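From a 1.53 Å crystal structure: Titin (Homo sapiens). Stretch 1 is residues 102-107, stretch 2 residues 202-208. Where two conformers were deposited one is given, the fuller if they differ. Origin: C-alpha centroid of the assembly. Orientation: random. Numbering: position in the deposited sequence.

Stretch 1 (102-107) VPETKT
Stretch 2, residues 202-208: NYEGISY

Contact between the end of a strand and its following turn (102-107) and an irregular segment (202-208) of one titin chain, burying 316 Å² in all. Backbone: V102 and P103 end the strand; P103 to K106 form a type II beta turn, closed by K106 N to P103 O (3.1 Å), with E104 at phi/psi -53/147 and T105 at 80/-16. Y203, E204 and I206 to Y208 are extended; N202 (-89/-14) and G205 (85/16) are not, and the positive phi of G205 suits glycine. Register: the CA atoms of P103 and Y203 lie 7.2 Å apart, those of T105 and I206 5.7 Å. Hydrogen bonds: T105 (chi1 80°, p) points toward the segment, and its OG1 accepts from S207 N (3.0 Å, 167° at the hydrogen) while donating to E104 O (2.6 Å), so one hydroxyl ties the turn to its neighbour. K106 (m, t, p, t) leaves its CA sideways, but the chain reaches across to place NZ 2.9 Å from E204 O. Van der Waals: K106 CG passes 3.6 Å from G205 O. Water: one molecule donates to T105 O (2.8 Å) and accepts from S207 OG (2.9 Å; S207 chi1 m). Apolar packing: P103, C-gamma exo, covers one face of the Y203 ring (chi1 -61°, chi2 -62°); P103 CG sits 3.5 Å from the Y203 ring centroid, 12° off the normal, a CH-pi contact, and P103 CB is 3.4 Å from Y203 CD2.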

# COMPACT_ATOMS: atom_id res chain seq x y z
N VAL A 102 -5.88 -13.23 -6.90
CA VAL A 102 -5.82 -12.54 -8.18
C VAL A 102 -5.27 -13.49 -9.23
O VAL A 102 -4.23 -14.12 -9.00
CB VAL A 102 -4.89 -11.31 -8.10
CG1 VAL A 102 -4.84 -10.61 -9.44
CG2 VAL A 102 -5.38 -10.33 -7.05
N PRO A 103 -5.93 -13.60 -10.39
CA PRO A 103 -5.37 -14.47 -11.42
C PRO A 103 -4.02 -13.95 -11.91
O PRO A 103 -3.84 -12.73 -12.03
CB PRO A 103 -6.39 -14.38 -12.56
CG PRO A 103 -7.67 -14.01 -11.88
CD PRO A 103 -7.28 -13.11 -10.74
N GLU A 104 -3.11 -14.87 -12.21
CA GLU A 104 -1.82 -14.49 -12.76
C GLU A 104 -2.01 -13.61 -14.00
O GLU A 104 -2.98 -13.78 -14.75
CB GLU A 104 -0.95 -15.70 -13.07
CG GLU A 104 -1.60 -16.69 -14.00
CD GLU A 104 -0.75 -17.93 -14.27
OE1 GLU A 104 -1.32 -18.93 -14.73
OE2 GLU A 104 0.49 -17.91 -14.06
N THR A 105 -1.07 -12.67 -14.16
CA THR A 105 -1.05 -11.61 -15.18
C THR A 105 -1.92 -10.39 -14.86
O THR A 105 -1.76 -9.33 -15.47
CB THR A 105 -1.33 -12.09 -16.64
OG1 THR A 105 -2.74 -12.26 -16.84
CG2 THR A 105 -0.56 -13.37 -16.98
N LYS A 106 -2.84 -10.52 -13.91
CA LYS A 106 -3.70 -9.39 -13.58
C LYS A 106 -3.12 -8.56 -12.44
O LYS A 106 -2.13 -8.94 -11.81
CB LYS A 106 -5.13 -9.86 -13.26
CG LYS A 106 -5.80 -10.54 -14.47
CD LYS A 106 -7.26 -10.87 -14.19
CE LYS A 106 -8.11 -9.60 -14.12
NZ LYS A 106 -9.57 -9.95 -13.93
N THR A 107 -3.73 -7.41 -12.18
CA THR A 107 -3.22 -6.46 -11.20
C THR A 107 -3.84 -6.73 -9.83
O THR A 107 -5.05 -6.99 -9.73
CB THR A 107 -3.57 -5.03 -11.63
OG1 THR A 107 -2.96 -4.76 -12.90
CG2 THR A 107 -3.10 -4.02 -10.61
N ASN A 202 -10.46 -19.41 -18.01
CA ASN A 202 -11.36 -19.25 -16.86
C ASN A 202 -11.50 -17.82 -16.31
O ASN A 202 -12.41 -17.56 -15.52
CB ASN A 202 -11.00 -20.23 -15.74
CG ASN A 202 -9.58 -20.05 -15.20
OD1 ASN A 202 -8.71 -19.46 -15.85
ND2 ASN A 202 -9.34 -20.58 -14.01
N TYR A 203 -10.61 -16.92 -16.70
CA TYR A 203 -10.62 -15.56 -16.17
C TYR A 203 -10.59 -14.51 -17.26
O TYR A 203 -9.88 -14.65 -18.26
CB TYR A 203 -9.42 -15.32 -15.25
CG TYR A 203 -9.31 -16.20 -14.03
CD1 TYR A 203 -10.30 -16.19 -13.05
CD2 TYR A 203 -8.19 -17.00 -13.83
CE1 TYR A 203 -10.19 -16.98 -11.91
CE2 TYR A 203 -8.07 -17.79 -12.70
CZ TYR A 203 -9.07 -17.78 -11.74
OH TYR A 203 -8.95 -18.57 -10.61
N GLU A 204 -11.34 -13.43 -17.05
CA GLU A 204 -11.32 -12.30 -17.96
C GLU A 204 -10.11 -11.43 -17.66
O GLU A 204 -9.67 -11.36 -16.50
CB GLU A 204 -12.61 -11.49 -17.78
CG GLU A 204 -12.81 -10.40 -18.80
CD GLU A 204 -14.26 -9.99 -18.92
OE1 GLU A 204 -14.80 -9.43 -17.94
OE2 GLU A 204 -14.86 -10.22 -19.99
N GLY A 205 -9.58 -10.77 -18.69
CA GLY A 205 -8.59 -9.73 -18.49
C GLY A 205 -7.16 -10.23 -18.35
O GLY A 205 -6.28 -9.50 -17.91
N ILE A 206 -6.92 -11.47 -18.75
CA ILE A 206 -5.58 -12.00 -18.65
C ILE A 206 -4.73 -11.60 -19.85
O ILE A 206 -5.27 -11.23 -20.90
CB ILE A 206 -5.59 -13.52 -18.40
CG1 ILE A 206 -6.47 -14.22 -19.43
CG2 ILE A 206 -6.16 -13.80 -17.02
CD1 ILE A 206 -5.76 -14.63 -20.69
N SER A 207 -3.42 -11.64 -19.69
CA SER A 207 -2.51 -11.38 -20.79
C SER A 207 -2.13 -12.69 -21.46
O SER A 207 -2.06 -13.74 -20.82
CB SER A 207 -1.25 -10.66 -20.30
OG SER A 207 -1.58 -9.36 -19.82
N TYR A 208 -1.87 -12.62 -22.76
CA TYR A 208 -1.58 -13.82 -23.52
C TYR A 208 -0.69 -13.52 -24.71
O TYR A 208 -0.47 -12.36 -25.07
CB TYR A 208 -2.89 -14.43 -24.04
CG TYR A 208 -3.56 -13.57 -25.09
CD1 TYR A 208 -3.27 -13.74 -26.44
CD2 TYR A 208 -4.46 -12.56 -24.74
CE1 TYR A 208 -3.85 -12.94 -27.41
CE2 TYR A 208 -5.06 -11.76 -25.71
CZ TYR A 208 -4.75 -11.97 -27.04
OH TYR A 208 -5.30 -11.20 -28.05
O HOH W 1 -0.01 -8.65 -17.50